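Local coordinates for transcription termination factor FttA (PDB 3AF6), which probably terminates transcription by cutting nascent RNA as it leaves RNA polymerase, using a two-zinc metallo-beta-lactamase and beta-CASP nuclease, at residues 186-191 against 208-213; 158-163 against 315-320; 454-459 against 494-499. All coordinates share one frame; numbering follows the deposited sequence.

Contact 1. Residues 186-191 against 208-213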
loop_
_atom_site.group_PDB
_atom_site.type_symbol
_atom_site.label_atom_id
_atom_site.label_comp_id
_atom_site.label_asym_id
_atom_site.label_seq_id
_atom_site.Cartn_x
_atom_site.Cartn_y
_atom_site.Cartn_z
ATOM N N SER A 186 -7.601 15.198 -24.287
ATOM C CA SER A 186 -6.998 14.112 -25.055
ATOM C C SER A 186 -7.723 13.712 -26.346
ATOM O O SER A 186 -8.958 13.715 -26.414
ATOM C CB SER A 186 -6.874 12.877 -24.158
ATOM O OG SER A 186 -6.375 13.210 -22.872
ATOM N N ARG A 187 -6.940 13.351 -27.362
ATOM C CA ARG A 187 -7.486 12.914 -28.644
ATOM C C ARG A 187 -7.904 11.447 -28.562
ATOM O O ARG A 187 -8.793 11.001 -29.292
ATOM C CB ARG A 187 -6.453 13.082 -29.758
ATOM C CG ARG A 187 -6.210 14.520 -30.190
ATOM C CD ARG A 187 -5.202 14.576 -31.340
ATOM N NE ARG A 187 -5.576 15.567 -32.350
ATOM C CZ ARG A 187 -4.847 16.634 -32.673
ATOM N NH1 ARG A 187 -3.685 16.870 -32.069
ATOM N NH2 ARG A 187 -5.286 17.472 -33.605
ATOM N N TRP A 188 -7.243 10.692 -27.688
ATOM C CA TRP A 188 -7.571 9.280 -27.506
ATOM C C TRP A 188 -7.066 8.754 -26.164
ATOM O O TRP A 188 -6.265 9.400 -25.495
ATOM C CB TRP A 188 -7.026 8.414 -28.666
ATOM C CG TRP A 188 -5.593 8.670 -29.069
ATOM C CD1 TRP A 188 -5.158 9.443 -30.116
ATOM C CD2 TRP A 188 -4.414 8.137 -28.453
ATOM N NE1 TRP A 188 -3.786 9.418 -30.191
ATOM C CE2 TRP A 188 -3.302 8.625 -29.185
ATOM C CE3 TRP A 188 -4.186 7.296 -27.355
ATOM C CZ2 TRP A 188 -1.979 8.296 -28.851
ATOM C CZ3 TRP A 188 -2.868 6.969 -27.020
ATOM C CH2 TRP A 188 -1.782 7.467 -27.768
ATOM N N ILE A 189 -7.544 7.578 -25.779
ATOM C CA ILE A 189 -7.170 6.970 -24.510
ATOM C C ILE A 189 -7.175 5.456 -24.688
ATOM O O ILE A 189 -8.146 4.907 -25.191
ATOM C CB ILE A 189 -8.205 7.335 -23.405
ATOM C CG1 ILE A 189 -8.318 8.854 -23.263
ATOM C CG2 ILE A 189 -7.804 6.698 -22.079
ATOM C CD1 ILE A 189 -9.577 9.299 -22.560
ATOM N N ARG A 190 -6.103 4.779 -24.283
ATOM C CA ARG A 190 -6.042 3.318 -24.423
ATOM C C ARG A 190 -5.415 2.695 -23.177
ATOM O O ARG A 190 -4.580 3.322 -22.518
ATOM C CB ARG A 190 -5.164 2.912 -25.618
ATOM C CG ARG A 190 -5.116 3.879 -26.774
ATOM C CD ARG A 190 -3.739 3.830 -27.454
ATOM N NE ARG A 190 -3.547 2.647 -28.281
ATOM C CZ ARG A 190 -2.365 2.214 -28.714
ATOM N NH1 ARG A 190 -1.244 2.858 -28.400
ATOM N NH2 ARG A 190 -2.314 1.133 -29.479
ATOM N N ILE A 191 -5.805 1.473 -22.845
ATOM C CA ILE A 191 -5.180 0.824 -21.704
ATOM C C ILE A 191 -4.621 -0.519 -22.153
ATOM O O ILE A 191 -5.294 -1.303 -22.836
ATOM C CB ILE A 191 -6.148 0.625 -20.499
ATOM C CG1 ILE A 191 -7.351 -0.220 -20.898
ATOM C CG2 ILE A 191 -6.583 1.972 -19.959
ATOM C CD1 ILE A 191 -8.292 -0.522 -19.714
ATOM N N GLN A 208 -2.688 5.063 -21.678
ATOM C CA GLN A 208 -2.153 5.958 -22.700
ATOM C C GLN A 208 -3.137 6.984 -23.237
ATOM O O GLN A 208 -4.347 6.724 -23.336
ATOM C CB GLN A 208 -1.680 5.176 -23.932
ATOM C CG GLN A 208 -0.882 3.922 -23.692
ATOM C CD GLN A 208 -0.739 3.112 -24.966
ATOM O OE1 GLN A 208 -0.341 3.632 -26.001
ATOM N NE2 GLN A 208 -1.065 1.832 -24.894
ATOM N N THR A 209 -2.584 8.138 -23.611
ATOM C CA THR A 209 -3.316 9.216 -24.273
ATOM C C THR A 209 -2.249 9.792 -25.208
ATOM O O THR A 209 -1.076 9.448 -25.088
ATOM C CB THR A 209 -3.784 10.335 -23.323
ATOM O OG1 THR A 209 -2.647 11.080 -22.868
ATOM C CG2 THR A 209 -4.560 9.760 -22.146
ATOM N N ASP A 210 -2.640 10.644 -26.144
ATOM C CA ASP A 210 -1.664 11.247 -27.039
ATOM C C ASP A 210 -0.762 12.220 -26.278
ATOM O O ASP A 210 0.214 12.733 -26.821
ATOM C CB ASP A 210 -2.358 11.994 -28.183
ATOM C CG ASP A 210 -3.383 13.020 -27.697
ATOM O OD1 ASP A 210 -3.525 14.067 -28.364
ATOM O OD2 ASP A 210 -4.060 12.787 -26.672
ATOM N N GLU A 211 -1.074 12.458 -25.011
ATOM C CA GLU A 211 -0.282 13.393 -24.235
ATOM C C GLU A 211 0.452 12.780 -23.063
ATOM O O GLU A 211 1.458 13.323 -22.620
ATOM C CB GLU A 211 -1.175 14.526 -23.714
ATOM C CG GLU A 211 -0.439 15.652 -22.979
ATOM C CD GLU A 211 0.665 16.293 -23.822
ATOM O OE1 GLU A 211 0.548 16.274 -25.069
ATOM O OE2 GLU A 211 1.640 16.827 -23.243
ATOM N N SER A 212 -0.021 11.643 -22.568
ATOM C CA SER A 212 0.610 11.089 -21.386
ATOM C C SER A 212 0.647 9.582 -21.248
ATOM O O SER A 212 0.035 8.844 -22.016
ATOM C CB SER A 212 -0.082 11.653 -20.145
ATOM O OG SER A 212 -0.277 13.048 -20.250
ATOM N N PHE A 213 1.356 9.154 -20.212
ATOM C CA PHE A 213 1.497 7.752 -19.890
ATOM C C PHE A 213 1.620 7.581 -18.380
ATOM O O PHE A 213 2.403 8.276 -17.714
ATOM C CB PHE A 213 2.741 7.172 -20.569
ATOM C CG PHE A 213 2.623 7.075 -22.053
ATOM C CD1 PHE A 213 1.761 6.149 -22.634
ATOM C CD2 PHE A 213 3.385 7.899 -22.880
ATOM C CE1 PHE A 213 1.659 6.039 -24.024
ATOM C CE2 PHE A 213 3.296 7.798 -24.267
ATOM C CZ PHE A 213 2.428 6.863 -24.843
#
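Trp188 and Asp210 both carry CG between the backbone N and the carbonyl carbon (chi1 47° and 54°), and these torsions bring the Trp188 indole against CB of Asp210. The Trp188 indole lies over the facing backbone. Thr209 C and Asp210 N sit above one ring face, offset toward the rim, with Thr209 C 3.4 Å from Trp188 CZ3. Asp210 CB meets the pyrrole part of the ring, 3.6 Å from NE1 of Trp188. Gln208 CB touches the ring edge instead. The Asp210 carboxylate reaches the start of the same segment. Its OD2 accepts a bond from Arg187 N at 3.0 Å, and the donor comes from above the carboxylate plane. OD1 packs against Arg187 CB and CG and is bonded by Tyr184, so both oxygens are held. Arg190 and Gln208 form an antiparallel hydrogen-bonded pair: Arg190 N lies 2.8 Å from Gln208 O, and Gln208 N lies 2.7 Å from Arg190 O. Their side chains share one face of the sheet, where Arg190 NH1 makes a weak bond to Gln208 OE1. Thr209 OG1 accepts from Glu211 N and Ser212 N, which makes an ST turn and an ST motif where the chain turns. Asp334 bonds both Thr209 OG1 and Ser186 OG. The arrangement is an antiparallel beta hairpin of strands 189-193 and 204-209, part of one mixed sheet of the metallo-beta-lactamase fold.

Contact 2. Residues 158-163 against 315-320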
loop_
_atom_site.group_PDB
_atom_site.type_symbol
_atom_site.label_atom_id
_atom_site.label_comp_id
_atom_site.label_asym_id
_atom_site.label_seq_id
_atom_site.Cartn_x
_atom_site.Cartn_y
_atom_site.Cartn_z
ATOM N N GLN A 158 14.405 9.074 7.980
ATOM C CA GLN A 158 15.845 9.303 7.958
ATOM C C GLN A 158 16.308 9.640 6.542
ATOM O O GLN A 158 17.064 10.587 6.332
ATOM C CB GLN A 158 16.570 8.043 8.451
ATOM C CG GLN A 158 18.084 8.170 8.564
ATOM C CD GLN A 158 18.520 8.963 9.786
ATOM O OE1 GLN A 158 18.164 10.134 9.947
ATOM N NE2 GLN A 158 19.295 8.323 10.657
ATOM N N ILE A 159 15.841 8.855 5.576
ATOM C CA ILE A 159 16.204 9.043 4.173
ATOM C C ILE A 159 15.685 10.359 3.615
ATOM O O ILE A 159 16.383 11.046 2.871
ATOM C CB ILE A 159 15.672 7.880 3.311
ATOM C CG1 ILE A 159 16.352 6.580 3.737
ATOM C CG2 ILE A 159 15.925 8.156 1.843
ATOM C CD1 ILE A 159 15.772 5.354 3.114
ATOM N N LEU A 160 14.460 10.712 3.983
ATOM C CA LEU A 160 13.858 11.950 3.511
ATOM C C LEU A 160 14.528 13.211 4.045
ATOM O O LEU A 160 14.673 14.188 3.311
ATOM C CB LEU A 160 12.365 11.969 3.854
ATOM C CG LEU A 160 11.391 11.617 2.724
ATOM C CD1 LEU A 160 11.889 10.418 1.942
ATOM C CD2 LEU A 160 10.020 11.351 3.317
ATOM N N GLN A 161 14.941 13.198 5.312
ATOM C CA GLN A 161 15.582 14.374 5.893
ATOM C C GLN A 161 17.061 14.498 5.539
ATOM O O GLN A 161 17.587 15.607 5.439
ATOM C CB GLN A 161 15.402 14.395 7.417
ATOM C CG GLN A 161 15.905 13.157 8.150
ATOM C CD GLN A 161 15.826 13.286 9.677
ATOM O OE1 GLN A 161 16.020 12.306 10.409
ATOM N NE2 GLN A 161 15.551 14.500 10.161
ATOM N N THR A 162 17.733 13.370 5.338
ATOM C CA THR A 162 19.151 13.402 4.994
ATOM C C THR A 162 19.345 13.406 3.485
ATOM O O THR A 162 20.435 13.122 2.990
ATOM C CB THR A 162 19.910 12.189 5.582
ATOM O OG1 THR A 162 19.347 10.977 5.069
ATOM C CG2 THR A 162 19.817 12.182 7.103
ATOM N N GLU A 163 18.281 13.729 2.758
ATOM C CA GLU A 163 18.321 13.767 1.301
ATOM C C GLU A 163 17.516 14.954 0.794
ATOM O O GLU A 163 17.172 15.015 -0.383
ATOM C CB GLU A 163 17.725 12.482 0.718
ATOM C CG GLU A 163 18.562 11.216 0.881
ATOM C CD GLU A 163 19.599 11.053 -0.216
ATOM O OE1 GLU A 163 19.998 9.898 -0.497
ATOM O OE2 GLU A 163 20.020 12.078 -0.794
ATOM N N GLU A 315 15.581 4.350 -3.565
ATOM C CA GLU A 315 15.166 5.197 -4.676
ATOM C C GLU A 315 13.639 5.305 -4.743
ATOM O O GLU A 315 13.097 6.380 -4.997
ATOM C CB GLU A 315 15.718 4.649 -5.996
ATOM C CG GLU A 315 17.189 4.944 -6.207
ATOM C CD GLU A 315 17.477 6.433 -6.144
ATOM O OE1 GLU A 315 16.780 7.189 -6.848
ATOM O OE2 GLU A 315 18.391 6.854 -5.396
ATOM N N VAL A 316 12.956 4.184 -4.514
ATOM C CA VAL A 316 11.502 4.150 -4.525
ATOM C C VAL A 316 11.015 5.216 -3.561
ATOM O O VAL A 316 10.172 6.057 -3.896
ATOM C CB VAL A 316 10.967 2.780 -4.045
ATOM C CG1 VAL A 316 9.463 2.855 -3.771
ATOM C CG2 VAL A 316 11.267 1.719 -5.084
ATOM N N ILE A 317 11.565 5.174 -2.353
ATOM C CA ILE A 317 11.210 6.127 -1.313
ATOM C C ILE A 317 11.426 7.553 -1.789
ATOM O O ILE A 317 10.527 8.387 -1.711
ATOM C CB ILE A 317 12.053 5.893 -0.047
ATOM C CG1 ILE A 317 11.659 4.569 0.596
ATOM C CG2 ILE A 317 11.863 7.040 0.932
ATOM C CD1 ILE A 317 12.571 4.162 1.728
ATOM N N LYS A 318 12.620 7.818 -2.298
ATOM C CA LYS A 318 12.966 9.147 -2.757
ATOM C C LYS A 318 12.109 9.654 -3.904
ATOM O O LYS A 318 12.056 10.854 -4.148
ATOM C CB LYS A 318 14.451 9.174 -3.138
ATOM C CG LYS A 318 15.379 9.036 -1.924
ATOM C CD LYS A 318 16.827 8.837 -2.315
ATOM C CE LYS A 318 17.352 10.025 -3.097
ATOM N NZ LYS A 318 18.755 9.808 -3.557
ATOM N N HIS A 319 11.425 8.747 -4.598
ATOM C CA HIS A 319 10.574 9.123 -5.732
ATOM C C HIS A 319 9.068 9.077 -5.448
ATOM O O HIS A 319 8.260 9.499 -6.279
ATOM C CB HIS A 319 10.858 8.225 -6.939
ATOM C CG HIS A 319 12.093 8.597 -7.697
ATOM N ND1 HIS A 319 13.364 8.309 -7.244
ATOM C CD2 HIS A 319 12.251 9.225 -8.888
ATOM C CE1 HIS A 319 14.250 8.741 -8.122
ATOM N NE2 HIS A 319 13.602 9.302 -9.128
ATOM N N THR A 320 8.691 8.565 -4.284
ATOM C CA THR A 320 7.284 8.453 -3.929
ATOM C C THR A 320 6.630 9.741 -3.431
ATOM O O THR A 320 7.166 10.433 -2.570
ATOM C CB THR A 320 7.102 7.391 -2.851
ATOM O OG1 THR A 320 7.731 6.187 -3.285
ATOM C CG2 THR A 320 5.614 7.144 -2.569
#
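Lys318 reaches across from helix 310-319 to Ile159 and Glu163. Its CB leads off to one side of the facing segment, and the contact begins further out. CG lies 3.9 Å from Ile159 CG2, an apolar touch at the base of the chain. CD passes 3.8 Å from Glu163 OE1. The chain then bends (chi3 62°), and CE and NZ stay beside the carboxylate. CE is also near Glu163 OE1. NZ ends 3.3 Å from Glu163 OE1, in a salt bridge whose hydrogen bond is weak. NZ has a second carboxylate in its own helix: Glu315 OE2 lies 3.5 Å away, again a weak bond within a salt bridge. Asp166 adds a long, weak ion pair.

Beside this charged group the contact is apolar. Ile159 and Ile317 cross at about a right angle and meet tip to tip, CD1 to CD1 at 3.7 Å. Leu160 brings its CD1 to Ile317 CG2 at 3.5 Å. Helix 282-301 lies alongside, with Val289 against Ile317 and Arg285 against Leu160.

The contact joins the end of helix 151-161, in the inferred archaeal KH region, to the end of helix 310-319 in the metallo-beta-lactamase part. Glu163 stands at the N-cap position before helix 164-178. The chemistry implies a small apolar patch with a charge network at its side. Glu163 lies close to the like charge of Asp166 and, further off, to Glu315; the lysine probably offsets this and is itself likely to stay protonated.

Contact 3. Residues 454-459 against 494-499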
loop_
_atom_site.group_PDB
_atom_site.type_symbol
_atom_site.label_atom_id
_atom_site.label_comp_id
_atom_site.label_asym_id
_atom_site.label_seq_id
_atom_site.Cartn_x
_atom_site.Cartn_y
_atom_site.Cartn_z
ATOM N N VAL A 454 -2.672 -21.453 24.749
ATOM C CA VAL A 454 -1.313 -21.512 24.212
ATOM C C VAL A 454 -0.901 -20.150 23.655
ATOM O O VAL A 454 -1.749 -19.323 23.336
ATOM C CB VAL A 454 -1.198 -22.571 23.099
ATOM C CG1 VAL A 454 -1.346 -23.962 23.691
ATOM C CG2 VAL A 454 -2.262 -22.329 22.044
ATOM N N PRO A 455 0.414 -19.903 23.529
ATOM C CA PRO A 455 0.932 -18.630 23.012
ATOM C C PRO A 455 0.837 -18.499 21.489
ATOM O O PRO A 455 0.696 -19.493 20.774
ATOM C CB PRO A 455 2.374 -18.642 23.494
ATOM C CG PRO A 455 2.738 -20.091 23.307
ATOM C CD PRO A 455 1.523 -20.819 23.861
ATOM N N ILE A 456 0.918 -17.267 20.996
ATOM C CA ILE A 456 0.848 -17.036 19.558
ATOM C C ILE A 456 2.103 -16.310 19.080
ATOM O O ILE A 456 2.339 -15.149 19.428
ATOM C CB ILE A 456 -0.400 -16.194 19.163
ATOM C CG1 ILE A 456 -1.660 -16.779 19.809
ATOM C CG2 ILE A 456 -0.572 -16.200 17.643
ATOM C CD1 ILE A 456 -2.870 -15.878 19.700
ATOM N N TYR A 457 2.900 -17.009 18.278
ATOM C CA TYR A 457 4.136 -16.458 17.738
ATOM C C TYR A 457 3.953 -15.792 16.377
ATOM O O TYR A 457 3.284 -16.329 15.492
ATOM C CB TYR A 457 5.186 -17.560 17.624
ATOM C CG TYR A 457 5.567 -18.174 18.949
ATOM C CD1 TYR A 457 5.179 -19.476 19.274
ATOM C CD2 TYR A 457 6.321 -17.460 19.879
ATOM C CE1 TYR A 457 5.538 -20.048 20.492
ATOM C CE2 TYR A 457 6.684 -18.023 21.095
ATOM C CZ TYR A 457 6.294 -19.313 21.394
ATOM O OH TYR A 457 6.673 -19.874 22.587
ATOM N N LEU A 458 4.560 -14.620 16.218
ATOM C CA LEU A 458 4.487 -13.866 14.976
ATOM C C LEU A 458 5.884 -13.857 14.354
ATOM O O LEU A 458 6.812 -13.254 14.899
ATOM C CB LEU A 458 4.032 -12.432 15.268
ATOM C CG LEU A 458 2.794 -12.266 16.161
ATOM C CD1 LEU A 458 2.433 -10.785 16.257
ATOM C CD2 LEU A 458 1.619 -13.069 15.596
ATOM N N ASP A 459 6.038 -14.512 13.208
ATOM C CA ASP A 459 7.346 -14.585 12.571
ATOM C C ASP A 459 7.387 -14.118 11.119
ATOM O O ASP A 459 6.538 -14.497 10.315
ATOM C CB ASP A 459 7.852 -16.029 12.627
ATOM C CG ASP A 459 9.360 -16.118 12.737
ATOM O OD1 ASP A 459 10.040 -15.102 12.460
ATOM O OD2 ASP A 459 9.857 -17.210 13.093
ATOM N N SER A 494 -1.619 -6.244 22.603
ATOM C CA SER A 494 -1.999 -7.404 23.406
ATOM C C SER A 494 -0.805 -8.277 23.776
ATOM O O SER A 494 -0.067 -8.751 22.902
ATOM C CB SER A 494 -3.034 -8.246 22.663
ATOM O OG SER A 494 -3.320 -9.434 23.380
ATOM N N GLU A 495 -0.623 -8.491 25.076
ATOM C CA GLU A 495 0.490 -9.294 25.563
ATOM C C GLU A 495 0.342 -10.781 25.234
ATOM O O GLU A 495 1.001 -11.624 25.845
ATOM C CB GLU A 495 0.664 -9.098 27.079
ATOM C CG GLU A 495 -0.490 -9.613 27.948
ATOM C CD GLU A 495 -0.232 -9.435 29.449
ATOM O OE1 GLU A 495 -0.141 -8.275 29.912
ATOM O OE2 GLU A 495 -0.116 -10.456 30.169
ATOM N N ILE A 496 -0.504 -11.100 24.257
ATOM C CA ILE A 496 -0.725 -12.489 23.862
ATOM C C ILE A 496 0.120 -12.879 22.651
ATOM O O ILE A 496 0.302 -14.064 22.355
ATOM C CB ILE A 496 -2.199 -12.736 23.522
ATOM C CG1 ILE A 496 -2.551 -12.048 22.203
ATOM C CG2 ILE A 496 -3.076 -12.198 24.642
ATOM C CD1 ILE A 496 -3.911 -12.409 21.676
ATOM N N PHE A 497 0.623 -11.877 21.941
ATOM C CA PHE A 497 1.461 -12.124 20.777
ATOM C C PHE A 497 2.930 -12.039 21.171
ATOM O O PHE A 497 3.366 -11.068 21.798
ATOM C CB PHE A 497 1.183 -11.097 19.675
ATOM C CG PHE A 497 -0.249 -11.041 19.242
ATOM C CD1 PHE A 497 -1.034 -9.928 19.543
ATOM C CD2 PHE A 497 -0.821 -12.101 18.543
ATOM C CE1 PHE A 497 -2.370 -9.876 19.154
ATOM C CE2 PHE A 497 -2.155 -12.059 18.150
ATOM C CZ PHE A 497 -2.932 -10.945 18.456
ATOM N N HIS A 498 3.687 -13.066 20.805
ATOM C CA HIS A 498 5.113 -13.107 21.095
ATOM C C HIS A 498 5.882 -13.051 19.779
ATOM O O HIS A 498 5.942 -14.034 19.036
ATOM C CB HIS A 498 5.477 -14.390 21.843
ATOM C CG HIS A 498 6.913 -14.453 22.263
ATOM N ND1 HIS A 498 7.428 -13.671 23.275
ATOM C CD2 HIS A 498 7.946 -15.203 21.805
ATOM C CE1 HIS A 498 8.713 -13.940 23.426
ATOM N NE2 HIS A 498 9.052 -14.866 22.546
ATOM N N PRO A 499 6.467 -11.891 19.464
ATOM C CA PRO A 499 7.232 -11.735 18.225
ATOM C C PRO A 499 8.467 -12.614 18.277
ATOM O O PRO A 499 9.270 -12.481 19.197
ATOM C CB PRO A 499 7.608 -10.255 18.232
ATOM C CG PRO A 499 6.529 -9.625 19.058
ATOM C CD PRO A 499 6.356 -10.611 20.176
#
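Ile456, Tyr457 and Leu458 run beside Phe497, His498 and Pro499 as parallel strands. The first kind of interaction is backbone hydrogen bonding. His498 N gives a nearly straight bond to Ile456 O at 2.8 Å. Leu458 N returns one to His498 O at 3.2 Å. His498 is thus bonded to the residues on either side of its own partner, Tyr457, as parallel pairing requires. Val500 continues the pairing with Leu458. The axes of the two short strands cross at -36°, a marked twist.

The second kind is apolar packing, on the face that holds Ile456, Leu458 and Phe497. Leu458 CD1 lies 3.7 Å from Phe497 CB, and its CD2 approaches the ring at CD2. Ile456 runs alongside the same ring, with its CB 4.2 Å from Phe497 CD2. Ile456 CD1 also meets Ile496 CD1 at 4.1 Å. Met440 and Leu443 of helix 435-447 cover this face.

The third kind is an aromatic pair on the other face. The Tyr457 and His498 rings meet rim to rim, with centroids 5.4 Å apart and planes at 78°. Their exact spacing is doubtful in the model. With CG anti to the backbone N (chi1 -176°), the His498 side chain lies beside that of Tyr457, pointing the same way; its NE2 is hydrogen-bonded to Glu505.

Strand 497-499 is the edge of the six-stranded parallel beta-CASP sheet, and helical segments link it to strand 456-459. The chemistry implies a two-sided strand pair: an oily face buried under a helix, and a more polar face with an aromatic pair.

How the contacts relate
Contacts 1 and 3 each pair two strands, while contact 2 packs two helix ends. No helix or strand is shared, though the helix of contact 2 leads into strand 320-322 of the sheet that holds contact 1. Contacts 1 and 3 are partly buried; contact 2 is a surface contact and buries the least area. Backbone hydrogen bonds carry contact 1, an antiparallel hairpin, and contact 3, a parallel pair at a sheet edge. Contact 2 joins segments far apart in sequence through side chains alone, with apolar tips and a weak salt bridge. Contacts 1 and 3 lie on opposite sides of the chain's centre. All three lie away from the zinc site.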